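Local coordinates for hypothetical protein TM1553 (Thermotoga maritima, PDB 1VRM) that probably transfers the FMN portion of FAD onto target proteins, acting as a flavin transferase of the ApbE type, at residues A[19-24]-A[43-48]; A[93-98]-A[275-280]; A[100-105]-A[282-287]. All coordinates share one frame; numbering follows the deposited sequence.

In the fold
The three contacts illustrate how one chain can be held together both by a contact local in sequence and by two that join distant parts of it. Contact 1 joins an edge strand of the antiparallel sheet to helix 41-58, close in sequence to it. Contacts 2 and 3 each span more than 170 residues and share helix 272-296; their centres lie about 8 Å apart. Phe103 ties them together, its CD2 3.8 Å from Phe95 CB. An unidentified ligand, probably from the crystallisation liquor, hydrogen-bonds to residues of both and may mark a pocket. Contact 1 stands apart, its centre about 28 Å from that of contact 2 and about 32 Å from that of contact 3.

Contact 1. Residues A[19-24]-A[43-48]; sequences YELRDF and TIAEAI
Leu21 and Ala45 bring strand 19-24 and helix 43-48 together, the two segments running in nearly the same direction (24° between them) with their axes 8.8 Å apart at closest approach. The strand lies at the edge of the antiparallel sheet, paired through its backbone with strand 28-35, and the helix rests on one face of it. Alternation along the strand then sorts the side chains: the CB atoms of Tyr19 and Leu21 point toward the helix, whereas that of Glu20, between them, points away. Both strand side chains converge on one methyl group, Ala45 CB. Tyr19 meets Ala45 CB with its ring edge, the methyl lying in the ring plane 3.6 Å from CE2, so the aromatic face plays no part in this meeting. Leu21 reaches the same methyl with one branch, CD2 standing 3.8 Å from Ala45 CB. That branch is carried forward because CG is anti to the backbone N (chi1 -175°), and it also lies alongside the helix backbone, 3.6 Å from Ala45 O. A little further along, the same CD2 passes 4.0 Å from Glu46 N. Pro41 and Arg42 of the same helix also touch Tyr19, while Leu49 with Leu21 and Ile32 of the neighbouring strand with Ala45 extend the apolar contacts. Polar groups of the strand find partners within it or on its neighbour: Glu20 OE2 forms a salt bridge with Arg22 NE at 2.7 Å and another with Arg31, and Asp23 OD1 accepts the Phe24 N-H with its anti lone pair. With no hydrogen bond or salt bridge passing between the two segments, their adhesion rests on shape and dispersion, and the small side chain of Ala45 probably permits a ring edge and a leucine branch to come so near the helix backbone.

Contact 2. Residues A[93-98]-A[275-280]; sequences CAFAEL and ADALST
Phe95 and Ala277 mark the closest backbone approach of helices 93-98 and 275-280, whose axes come within 10.6 Å and cross at -40°. Traced outward, the phenylalanine meets the alanine methyl from its first side-chain carbon: Phe95 CB lies 4.1 Å from Ala277 CB. At the next step CG is anti to the carbonyl carbon (chi1 -78°), and it comes within 3.7 Å of Ala277 CB. CD1 and CD2 flank that methyl at almost the same range. The methyl sits over one face of the ring, displaced toward the rim, in a CH-pi contact, 3.8 Å from the centroid and 16° off the ring normal. CD1 has a second neighbour, Leu278 CD2, at 4.0 Å. The two side chains cross at about a right angle, the leucine branch coming to the ring obliquely. CE1, CE2 and CZ, the far half of the ring, lie slightly farther from the methyl, and the ring also touches Thr273 and Thr274 at the start of the partner helix. Leu98, one turn on, adds a looser touch, its CD2 lying 4.4 Å from Leu278 CD2. Without the Phe95 ring, as with an alanine here, the Ala277 methyl would probably lose its aromatic cover and a gap would open between the helices beside Leu278. Polar side chains of 275-280 look elsewhere: Ser279 OG donates to Asp276 O at 2.9 Å, while Asp276 OD2 accepts from Gly168 N at helix 166-181. Helix 272-296 is thus placed between layers: Ala275 and Ser279 pack on Ile267 of strand 262-269, Ala275 also meets Ala231 of strand 229-234, and Phe95 brings helix 83-98 against it through Ala277 and Leu278.

Contact 3. Residues A[100-105]-A[282-287]; sequences DGAFDP and GFVMAG
Met285, deposited as selenomethionine, directs CG anti to its carbonyl carbon (chi1 -70°), which lays that atom against Ala102 CB at 3.5 Å; the chain then bends about the CG-SE bond (chi3 79°), with SE 3.9 Å from the same methyl. Val284, with CG1 anti to the backbone N, turns both branches toward Ala102. The loop that presents this alanine leaves helix 83-98 through a Schellman motif: Gly101 N bonds back to Ala96 O and Asp100 N to Glu97 O, with Asp100 in the positive-phi position. The chain so redirected passes beside helix 272-296 and sets Ala102 against it. Contact is wholly apolar on the side chains: the methyl rests against the selenoether arm of Met285, with Val284 CG1 more distant, 4.2 Å from Ala102 CB. Ala281 of the same helix also meets Ala102, while Phe103 also packs on Ala92 of helix 83-98, so the loop packs on both helices. The backbone here borders the unidentified ligand, which hydrogen-bonds to Asp104 N. It also hydrogen-bonds to Ala102 O, the carbonyl oxygen that Val284 CG2 approaches to 3.7 Å.

Contact 1. Residues A[19-24]-A[43-48]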
ATOM      1  N   TYR A  19      -3.782  23.614   8.683  1.00  5.38           N
ATOM      2  CA  TYR A  19      -4.339  23.759   7.356  1.00  5.45           C
ATOM      3  C   TYR A  19      -4.593  22.391   6.775  1.00  7.41           C
ATOM      4  O   TYR A  19      -3.746  21.488   6.907  1.00  7.00           O
ATOM      5  CB  TYR A  19      -3.332  24.461   6.495  1.00  6.88           C
ATOM      6  CG  TYR A  19      -3.666  24.500   5.017  1.00  4.49           C
ATOM      7  CD1 TYR A  19      -4.706  25.282   4.534  1.00  8.04           C
ATOM      8  CD2 TYR A  19      -2.954  23.765   4.140  1.00  3.18           C
ATOM      9  CE1 TYR A  19      -5.003  25.311   3.179  1.00  7.16           C
ATOM     10  CE2 TYR A  19      -3.193  23.788   2.801  1.00  6.65           C
ATOM     11  CZ  TYR A  19      -4.251  24.549   2.310  1.00  8.89           C
ATOM     12  OH  TYR A  19      -4.506  24.616   0.955  1.00  8.65           O
ATOM     13  N   GLU A  20      -5.705  22.260   6.056  1.00  5.64           N
ATOM     14  CA  GLU A  20      -6.040  21.011   5.367  1.00  8.15           C
ATOM     15  C   GLU A  20      -6.178  21.201   3.851  1.00  6.76           C
ATOM     16  O   GLU A  20      -6.780  22.176   3.385  1.00  6.61           O
ATOM     17  CB  GLU A  20      -7.334  20.462   5.959  1.00 12.07           C
ATOM     18  CG  GLU A  20      -7.823  19.196   5.381  1.00 16.22           C
ATOM     19  CD  GLU A  20      -8.806  18.512   6.377  1.00 18.89           C
ATOM     20  OE1 GLU A  20      -8.919  18.976   7.518  1.00 35.11           O
ATOM     21  OE2 GLU A  20      -9.415  17.506   6.013  1.00 34.18           O
ATOM     22  N   LEU A  21      -5.542  20.313   3.092  1.00  6.90           N
ATOM     23  CA  LEU A  21      -5.617  20.260   1.647  1.00  5.81           C
ATOM     24  C   LEU A  21      -6.111  18.845   1.296  1.00  8.94           C
ATOM     25  O   LEU A  21      -5.448  17.862   1.687  1.00  8.53           O
ATOM     26  CB  LEU A  21      -4.277  20.506   1.013  1.00  6.99           C
ATOM     27  CG  LEU A  21      -4.100  20.605  -0.514  1.00  9.51           C
ATOM     28  CD1 LEU A  21      -4.972  21.712  -1.100  1.00 15.60           C
ATOM     29  CD2 LEU A  21      -2.672  20.860  -0.875  1.00  9.98           C
ATOM     30  N   ARG A  22      -7.251  18.736   0.602  1.00  7.90           N
ATOM     31  CA  ARG A  22      -7.774  17.450   0.112  1.00  7.73           C
ATOM     32  C   ARG A  22      -7.780  17.416  -1.374  1.00 10.86           C
ATOM     33  O   ARG A  22      -8.131  18.402  -1.996  1.00 12.02           O
ATOM     34  CB  ARG A  22      -9.154  17.156   0.604  1.00  8.11           C
ATOM     35  CG  ARG A  22      -9.230  17.006   2.075  1.00 10.57           C
ATOM     36  CD  ARG A  22     -10.485  16.394   2.474  1.00 11.84           C
ATOM     37  NE  ARG A  22     -10.821  16.732   3.827  1.00 15.04           N
ATOM     38  CZ  ARG A  22     -11.758  16.129   4.556  1.00 17.77           C
ATOM     39  NH1 ARG A  22     -12.460  15.125   4.055  1.00 27.17           N
ATOM     40  NH2 ARG A  22     -11.985  16.566   5.786  1.00 27.13           N
ATOM     41  N   ASP A  23      -7.432  16.274  -1.963  1.00  8.95           N
ATOM     42  CA  ASP A  23      -7.406  16.126  -3.426  1.00  9.36           C
ATOM     43  C   ASP A  23      -7.428  14.610  -3.716  1.00  9.05           C
ATOM     44  O   ASP A  23      -7.722  13.803  -2.815  1.00  7.19           O
ATOM     45  CB  ASP A  23      -6.177  16.814  -4.041  1.00  9.12           C
ATOM     46  CG  ASP A  23      -6.428  17.312  -5.504  1.00 18.64           C
ATOM     47  OD1 ASP A  23      -6.989  16.558  -6.358  1.00 15.39           O
ATOM     48  OD2 ASP A  23      -6.053  18.465  -5.800  1.00 27.37           O
ATOM     49  N   PHE A  24      -7.129  14.268  -4.971  1.00  8.66           N
ATOM     50  CA  PHE A  24      -7.138  12.910  -5.449  1.00  7.97           C
ATOM     51  C   PHE A  24      -5.741  12.651  -6.021  1.00  8.11           C
ATOM     52  O   PHE A  24      -5.221  13.418  -6.862  1.00  9.77           O
ATOM     53  CB  PHE A  24      -8.273  12.733  -6.460  1.00  8.60           C
ATOM     54  CG  PHE A  24      -9.615  12.923  -5.835  1.00 10.54           C
ATOM     55  CD1 PHE A  24     -10.236  11.900  -5.221  1.00 11.16           C
ATOM     56  CD2 PHE A  24     -10.214  14.159  -5.799  1.00 13.42           C
ATOM     57  CE1 PHE A  24     -11.485  12.042  -4.596  1.00 13.03           C
ATOM     58  CE2 PHE A  24     -11.467  14.329  -5.152  1.00 10.27           C
ATOM     59  CZ  PHE A  24     -12.080  13.262  -4.544  1.00 12.73           C
ATOM     60  N   THR A  43       2.052  26.176   1.666  1.00  3.15           N
ATOM     61  CA  THR A  43       3.250  25.875   0.867  1.00  3.74           C
ATOM     62  C   THR A  43       3.712  24.420   1.100  1.00  4.77           C
ATOM     63  O   THR A  43       3.949  23.668   0.165  1.00  6.58           O
ATOM     64  CB  THR A  43       4.423  26.827   1.172  1.00  5.66           C
ATOM     65  OG1 THR A  43       4.067  28.178   0.811  1.00  5.54           O
ATOM     66  CG2 THR A  43       5.712  26.431   0.429  1.00  7.87           C
ATOM     67  N   ILE A  44       3.838  24.037   2.367  1.00  4.35           N
ATOM     68  CA  ILE A  44       4.207  22.648   2.682  1.00  6.89           C
ATOM     69  C   ILE A  44       3.186  21.670   2.087  1.00  3.96           C
ATOM     70  O   ILE A  44       3.539  20.711   1.404  1.00  4.34           O
ATOM     71  CB  ILE A  44       4.308  22.420   4.202  1.00  5.50           C
ATOM     72  CG1 ILE A  44       5.327  23.405   4.817  1.00  8.80           C
ATOM     73  CG2 ILE A  44       4.604  20.951   4.505  1.00  6.57           C
ATOM     74  CD1 ILE A  44       5.477  23.374   6.299  1.00  9.09           C
ATOM     75  N   ALA A  45       1.888  21.899   2.270  1.00  3.80           N
ATOM     76  CA  ALA A  45       0.870  21.034   1.703  1.00  3.30           C
ATOM     77  C   ALA A  45       0.920  20.946   0.177  1.00  4.78           C
ATOM     78  O   ALA A  45       0.721  19.886  -0.409  1.00  7.32           O
ATOM     79  CB  ALA A  45      -0.500  21.459   2.191  1.00  6.03           C
ATOM     80  N   GLU A  46       1.100  22.088  -0.485  1.00  4.52           N
ATOM     81  CA  GLU A  46       1.204  22.109  -1.953  1.00  5.71           C
ATOM     82  C   GLU A  46       2.388  21.248  -2.429  1.00  5.66           C
ATOM     83  O   GLU A  46       2.233  20.474  -3.376  1.00  6.17           O
ATOM     84  CB  GLU A  46       1.368  23.535  -2.468  1.00  6.51           C
ATOM     85  CG  GLU A  46       1.669  23.676  -3.989  1.00  9.77           C
ATOM     86  CD  GLU A  46       0.670  23.031  -4.963  1.00 19.52           C
ATOM     87  OE1 GLU A  46      -0.555  22.990  -4.652  1.00 12.47           O
ATOM     88  OE2 GLU A  46       1.125  22.623  -6.101  1.00 16.76           O
ATOM     89  N   ALA A  47       3.519  21.396  -1.777  1.00  3.80           N
ATOM     90  CA  ALA A  47       4.732  20.593  -2.081  1.00  3.46           C
ATOM     91  C   ALA A  47       4.429  19.111  -1.956  1.00  4.74           C
ATOM     92  O   ALA A  47       4.833  18.306  -2.805  1.00  6.15           O
ATOM     93  CB  ALA A  47       5.831  20.925  -1.163  1.00  4.96           C
ATOM     94  N   ILE A  48       3.764  18.768  -0.870  1.00  5.64           N
ATOM     95  CA  ILE A  48       3.411  17.370  -0.605  1.00  4.78           C
ATOM     96  C   ILE A  48       2.460  16.821  -1.681  1.00  4.84           C
ATOM     97  O   ILE A  48       2.672  15.754  -2.252  1.00  4.59           O
ATOM     98  CB  ILE A  48       2.779  17.222   0.783  1.00  3.35           C
ATOM     99  CG1 ILE A  48       3.819  17.377   1.867  1.00  4.56           C
ATOM    100  CG2 ILE A  48       2.079  15.863   0.875  1.00  5.74           C
ATOM    101  CD1 ILE A  48       3.272  17.493   3.246  1.00  6.44           C
TER

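Contact 2. Residues A[93-98]-A[275-280]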
ATOM      1  N   CYS A  93      10.598  -5.816  -3.894  1.00  7.47           N
ATOM      2  CA  CYS A  93      11.065  -7.209  -3.977  1.00 10.28           C
ATOM      3  C   CYS A  93      11.582  -7.715  -2.612  1.00  9.96           C
ATOM      4  O   CYS A  93      11.366  -8.862  -2.288  1.00 10.86           O
ATOM      5  CB  CYS A  93      12.099  -7.391  -5.085  1.00 10.54           C
ATOM      6  SG  CYS A  93      11.343  -7.155  -6.726  1.00 12.31           S
ATOM      7  N   ALA A  94      12.181  -6.852  -1.798  1.00  9.28           N
ATOM      8  CA  ALA A  94      12.625  -7.262  -0.463  1.00  9.63           C
ATOM      9  C   ALA A  94      11.445  -7.587   0.454  1.00 10.45           C
ATOM     10  O   ALA A  94      11.517  -8.552   1.234  1.00 10.23           O
ATOM     11  CB  ALA A  94      13.483  -6.211   0.121  1.00 12.31           C
ATOM     12  N   PHE A  95      10.338  -6.869   0.311  1.00  6.60           N
ATOM     13  CA  PHE A  95       9.117  -7.268   1.045  1.00  8.35           C
ATOM     14  C   PHE A  95       8.527  -8.581   0.556  1.00  8.60           C
ATOM     15  O   PHE A  95       7.949  -9.324   1.327  1.00  9.02           O
ATOM     16  CB  PHE A  95       8.052  -6.171   1.035  1.00  9.24           C
ATOM     17  CG  PHE A  95       8.302  -5.050   2.021  1.00  9.38           C
ATOM     18  CD1 PHE A  95       8.093  -5.246   3.374  1.00  8.62           C
ATOM     19  CD2 PHE A  95       8.722  -3.805   1.584  1.00 10.40           C
ATOM     20  CE1 PHE A  95       8.313  -4.178   4.287  1.00 10.99           C
ATOM     21  CE2 PHE A  95       8.932  -2.771   2.468  1.00 14.53           C
ATOM     22  CZ  PHE A  95       8.759  -2.972   3.825  1.00 13.14           C
ATOM     23  N   ALA A  96       8.603  -8.831  -0.751  1.00  7.50           N
ATOM     24  CA  ALA A  96       8.133 -10.086  -1.314  1.00  6.17           C
ATOM     25  C   ALA A  96       8.954 -11.253  -0.728  1.00  8.04           C
ATOM     26  O   ALA A  96       8.395 -12.246  -0.274  1.00 10.14           O
ATOM     27  CB  ALA A  96       8.193 -10.070  -2.800  1.00  7.48           C
ATOM     28  N   GLU A  97      10.272 -11.064  -0.634  1.00  8.47           N
ATOM     29  CA  GLU A  97      11.112 -12.095  -0.040  1.00 12.36           C
ATOM     30  C   GLU A  97      10.781 -12.299   1.447  1.00 11.70           C
ATOM     31  O   GLU A  97      10.670 -13.431   1.927  1.00 13.67           O
ATOM     32  CB  GLU A  97      12.571 -11.746  -0.263  1.00 15.21           C
ATOM     33  CG  GLU A  97      13.468 -12.846   0.216  1.00 21.51           C
ATOM     34  CD  GLU A  97      14.848 -12.717  -0.365  1.00 44.46           C
ATOM     35  OE1 GLU A  97      14.999 -13.011  -1.576  1.00 54.69           O
ATOM     36  OE2 GLU A  97      15.772 -12.322   0.388  1.00 57.63           O
ATOM     37  N   LEU A  98      10.581 -11.211   2.169  1.00 10.34           N
ATOM     38  CA  LEU A  98      10.302 -11.285   3.586  1.00 12.32           C
ATOM     39  C   LEU A  98       9.011 -12.040   3.858  1.00 15.36           C
ATOM     40  O   LEU A  98       8.868 -12.718   4.889  1.00 17.19           O
ATOM     41  CB  LEU A  98      10.172  -9.865   4.147  1.00 13.62           C
ATOM     42  CG  LEU A  98       9.839  -9.706   5.610  1.00 14.61           C
ATOM     43  CD1 LEU A  98      11.002 -10.264   6.444  1.00 24.09           C
ATOM     44  CD2 LEU A  98       9.577  -8.233   5.893  1.00 16.73           C
ATOM     45  N   ALA A 275       3.988  -0.451   6.708  1.00  6.13           N
ATOM     46  CA  ALA A 275       2.619  -0.700   7.079  1.00  8.21           C
ATOM     47  C   ALA A 275       1.812  -1.068   5.837  1.00  8.76           C
ATOM     48  O   ALA A 275       0.963  -1.954   5.885  1.00  7.78           O
ATOM     49  CB  ALA A 275       2.004   0.530   7.771  1.00  8.90           C
ATOM     50  N   ASP A 276       2.062  -0.372   4.717  1.00  8.16           N
ATOM     51  CA  ASP A 276       1.323  -0.610   3.464  1.00  6.24           C
ATOM     52  C   ASP A 276       1.657  -2.017   2.906  1.00  5.53           C
ATOM     53  O   ASP A 276       0.754  -2.805   2.641  1.00  8.09           O
ATOM     54  CB  ASP A 276       1.670   0.502   2.447  1.00  7.86           C
ATOM     55  CG  ASP A 276       0.736   0.575   1.280  1.00 11.83           C
ATOM     56  OD1 ASP A 276      -0.321  -0.053   1.322  1.00 10.58           O
ATOM     57  OD2 ASP A 276       1.109   1.315   0.305  1.00 10.23           O
ATOM     58  N   ALA A 277       2.960  -2.341   2.743  1.00  4.77           N
ATOM     59  CA  ALA A 277       3.345  -3.642   2.178  1.00  6.26           C
ATOM     60  C   ALA A 277       2.849  -4.789   3.052  1.00  5.15           C
ATOM     61  O   ALA A 277       2.355  -5.802   2.567  1.00  8.03           O
ATOM     62  CB  ALA A 277       4.820  -3.777   1.981  1.00  7.25           C
ATOM     63  N   LEU A 278       3.021  -4.646   4.371  1.00  6.54           N
ATOM     64  CA  LEU A 278       2.666  -5.720   5.261  1.00  6.65           C
ATOM     65  C   LEU A 278       1.165  -5.836   5.490  1.00  5.72           C
ATOM     66  O   LEU A 278       0.674  -6.922   5.765  1.00  7.56           O
ATOM     67  CB  LEU A 278       3.449  -5.641   6.564  1.00  5.99           C
ATOM     68  CG  LEU A 278       4.958  -5.819   6.409  1.00  9.39           C
ATOM     69  CD1 LEU A 278       5.642  -5.845   7.768  1.00 12.90           C
ATOM     70  CD2 LEU A 278       5.329  -7.066   5.651  1.00 11.04           C
ATOM     71  N   SER A 279       0.408  -4.782   5.234  1.00  4.61           N
ATOM     72  CA  SER A 279      -1.048  -4.906   5.386  1.00  5.46           C
ATOM     73  C   SER A 279      -1.562  -5.788   4.225  1.00  8.84           C
ATOM     74  O   SER A 279      -2.440  -6.595   4.423  1.00  7.92           O
ATOM     75  CB  SER A 279      -1.764  -3.572   5.452  1.00  9.27           C
ATOM     76  OG  SER A 279      -1.699  -2.883   4.220  1.00 10.54           O
ATOM     77  N   THR A 280      -0.961  -5.630   3.033  1.00  6.67           N
ATOM     78  CA  THR A 280      -1.302  -6.464   1.898  1.00  6.28           C
ATOM     79  C   THR A 280      -0.928  -7.911   2.188  1.00  5.92           C
ATOM     80  O   THR A 280      -1.716  -8.822   2.009  1.00  8.03           O
ATOM     81  CB  THR A 280      -0.570  -5.924   0.635  1.00 10.74           C
ATOM     82  OG1 THR A 280      -1.029  -4.574   0.375  1.00 12.29           O
ATOM     83  CG2 THR A 280      -0.811  -6.801  -0.577  1.00 13.63           C
TER

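Contact 3. Residues A[100-105]-A[282-287]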
ATOM      1  N   ASP A 100       7.521 -14.358   1.744  1.00 11.47           N
ATOM      2  CA  ASP A 100       7.441 -15.505   0.880  1.00 16.69           C
ATOM      3  C   ASP A 100       6.437 -15.324  -0.214  1.00 14.65           C
ATOM      4  O   ASP A 100       5.667 -16.230  -0.546  1.00 18.10           O
ATOM      5  CB  ASP A 100       7.121 -16.755   1.700  1.00 19.20           C
ATOM      6  CG  ASP A 100       8.158 -17.003   2.817  1.00 31.55           C
ATOM      7  OD1 ASP A 100       9.366 -16.802   2.585  1.00 38.67           O
ATOM      8  OD2 ASP A 100       7.759 -17.388   3.939  1.00 45.65           O
ATOM      9  N   GLY A 101       6.427 -14.127  -0.786  1.00 10.98           N
ATOM     10  CA  GLY A 101       5.560 -13.821  -1.913  1.00 10.82           C
ATOM     11  C   GLY A 101       4.125 -13.499  -1.603  1.00 11.49           C
ATOM     12  O   GLY A 101       3.333 -13.334  -2.531  1.00 12.93           O
ATOM     13  N   ALA A 102       3.759 -13.434  -0.327  1.00  9.05           N
ATOM     14  CA  ALA A 102       2.383 -13.013   0.022  1.00  9.90           C
ATOM     15  C   ALA A 102       2.090 -11.574  -0.431  1.00  8.26           C
ATOM     16  O   ALA A 102       1.020 -11.286  -1.010  1.00  9.98           O
ATOM     17  CB  ALA A 102       2.131 -13.180   1.501  1.00 12.18           C
ATOM     18  N   PHE A 103       3.035 -10.675  -0.179  1.00  9.48           N
ATOM     19  CA  PHE A 103       3.131  -9.414  -0.934  1.00  7.60           C
ATOM     20  C   PHE A 103       4.032  -9.727  -2.122  1.00  7.74           C
ATOM     21  O   PHE A 103       5.131 -10.264  -1.935  1.00  8.02           O
ATOM     22  CB  PHE A 103       3.741  -8.296  -0.079  1.00  8.93           C
ATOM     23  CG  PHE A 103       4.045  -7.058  -0.860  1.00  5.51           C
ATOM     24  CD1 PHE A 103       3.080  -6.091  -1.073  1.00  9.27           C
ATOM     25  CD2 PHE A 103       5.291  -6.878  -1.419  1.00  7.92           C
ATOM     26  CE1 PHE A 103       3.399  -4.942  -1.797  1.00 12.70           C
ATOM     27  CE2 PHE A 103       5.605  -5.714  -2.170  1.00  8.48           C
ATOM     28  CZ  PHE A 103       4.651  -4.790  -2.380  1.00  9.04           C
ATOM     29  N   ASP A 104       3.584  -9.416  -3.332  1.00  7.04           N
ATOM     30  CA  ASP A 104       4.426  -9.607  -4.491  1.00  6.85           C
ATOM     31  C   ASP A 104       4.103  -8.537  -5.519  1.00  6.24           C
ATOM     32  O   ASP A 104       2.983  -8.517  -6.006  1.00  8.36           O
ATOM     33  CB  ASP A 104       4.180 -10.981  -5.054  1.00  8.47           C
ATOM     34  CG  ASP A 104       5.223 -11.394  -6.090  1.00  8.95           C
ATOM     35  OD1 ASP A 104       5.678 -10.491  -6.796  1.00  8.69           O
ATOM     36  OD2 ASP A 104       5.617 -12.605  -6.191  1.00  8.77           O
ATOM     37  N   PRO A 105       5.091  -7.690  -5.863  1.00  6.46           N
ATOM     38  CA  PRO A 105       4.847  -6.612  -6.804  1.00  7.98           C
ATOM     39  C   PRO A 105       4.757  -7.112  -8.247  1.00  7.66           C
ATOM     40  O   PRO A 105       4.585  -6.313  -9.135  1.00 15.54           O
ATOM     41  CB  PRO A 105       6.049  -5.702  -6.596  1.00 10.59           C
ATOM     42  CG  PRO A 105       7.129  -6.595  -6.271  1.00 11.40           C
ATOM     43  CD  PRO A 105       6.496  -7.680  -5.421  1.00  5.71           C
ATOM     44  N   GLY A 282      -0.390  -9.392   5.051  1.00  5.76           N
ATOM     45  CA  GLY A 282      -1.223  -9.932   6.155  1.00  7.20           C
ATOM     46  C   GLY A 282      -2.619 -10.287   5.692  1.00  7.68           C
ATOM     47  O   GLY A 282      -3.204 -11.296   6.132  1.00  6.43           O
ATOM     48  N   PHE A 283      -3.188  -9.471   4.822  1.00  4.86           N
ATOM     49  CA  PHE A 283      -4.511  -9.761   4.250  1.00  7.25           C
ATOM     50  C   PHE A 283      -4.495 -11.132   3.538  1.00  6.34           C
ATOM     51  O   PHE A 283      -5.346 -11.961   3.739  1.00  9.21           O
ATOM     52  CB  PHE A 283      -4.906  -8.696   3.266  1.00  7.96           C
ATOM     53  CG  PHE A 283      -6.341  -8.809   2.795  1.00  8.31           C
ATOM     54  CD1 PHE A 283      -6.651  -9.697   1.769  1.00  7.98           C
ATOM     55  CD2 PHE A 283      -7.343  -8.057   3.357  1.00  7.91           C
ATOM     56  CE1 PHE A 283      -7.954  -9.808   1.298  1.00 10.65           C
ATOM     57  CE2 PHE A 283      -8.661  -8.177   2.912  1.00  9.75           C
ATOM     58  CZ  PHE A 283      -8.952  -9.051   1.873  1.00  7.46           C
ATOM     59  N   VAL A 284      -3.497 -11.341   2.693  1.00  6.68           N
ATOM     60  CA  VAL A 284      -3.346 -12.584   1.969  1.00  8.35           C
ATOM     61  C   VAL A 284      -3.080 -13.769   2.895  1.00 10.49           C
ATOM     62  O   VAL A 284      -3.566 -14.849   2.651  1.00 14.54           O
ATOM     63  CB  VAL A 284      -2.222 -12.481   0.921  1.00  8.73           C
ATOM     64  CG1 VAL A 284      -1.867 -13.861   0.340  1.00 10.78           C
ATOM     65  CG2 VAL A 284      -2.545 -11.421  -0.158  1.00  9.28           C
HETATM   66  N   MSE A 285      -2.257 -13.590   3.920  1.00  8.25           N
HETATM   67  CA  MSE A 285      -1.873 -14.706   4.772  1.00 11.57           C
HETATM   68  C   MSE A 285      -2.924 -15.045   5.831  1.00 10.55           C
HETATM   69  O   MSE A 285      -2.951 -16.178   6.325  1.00 12.62           O
HETATM   70  CB  MSE A 285      -0.547 -14.361   5.443  1.00 12.00           C
HETATM   71  CG  MSE A 285       0.581 -14.360   4.457  1.00 13.94           C
HETATM   72 SE   MSE A 285       2.286 -13.907   5.320  1.00 35.04          SE
HETATM   73  CE  MSE A 285       2.575 -15.820   6.121  1.00 34.53           C
ATOM     74  N   ALA A 286      -3.723 -14.068   6.220  1.00 11.36           N
ATOM     75  CA  ALA A 286      -4.622 -14.251   7.394  1.00 11.41           C
ATOM     76  C   ALA A 286      -5.805 -15.176   7.091  1.00 15.77           C
ATOM     77  O   ALA A 286      -6.435 -15.721   8.006  1.00 14.31           O
ATOM     78  CB  ALA A 286      -5.116 -12.942   7.912  1.00 12.76           C
ATOM     79  N   GLY A 287      -6.140 -15.343   5.821  1.00 15.34           N
ATOM     80  CA  GLY A 287      -7.212 -16.259   5.482  1.00 16.40           C
ATOM     81  C   GLY A 287      -6.776 -17.709   5.556  1.00 18.44           C
ATOM     82  O   GLY A 287      -7.614 -18.600   5.479  1.00 22.47           O
TER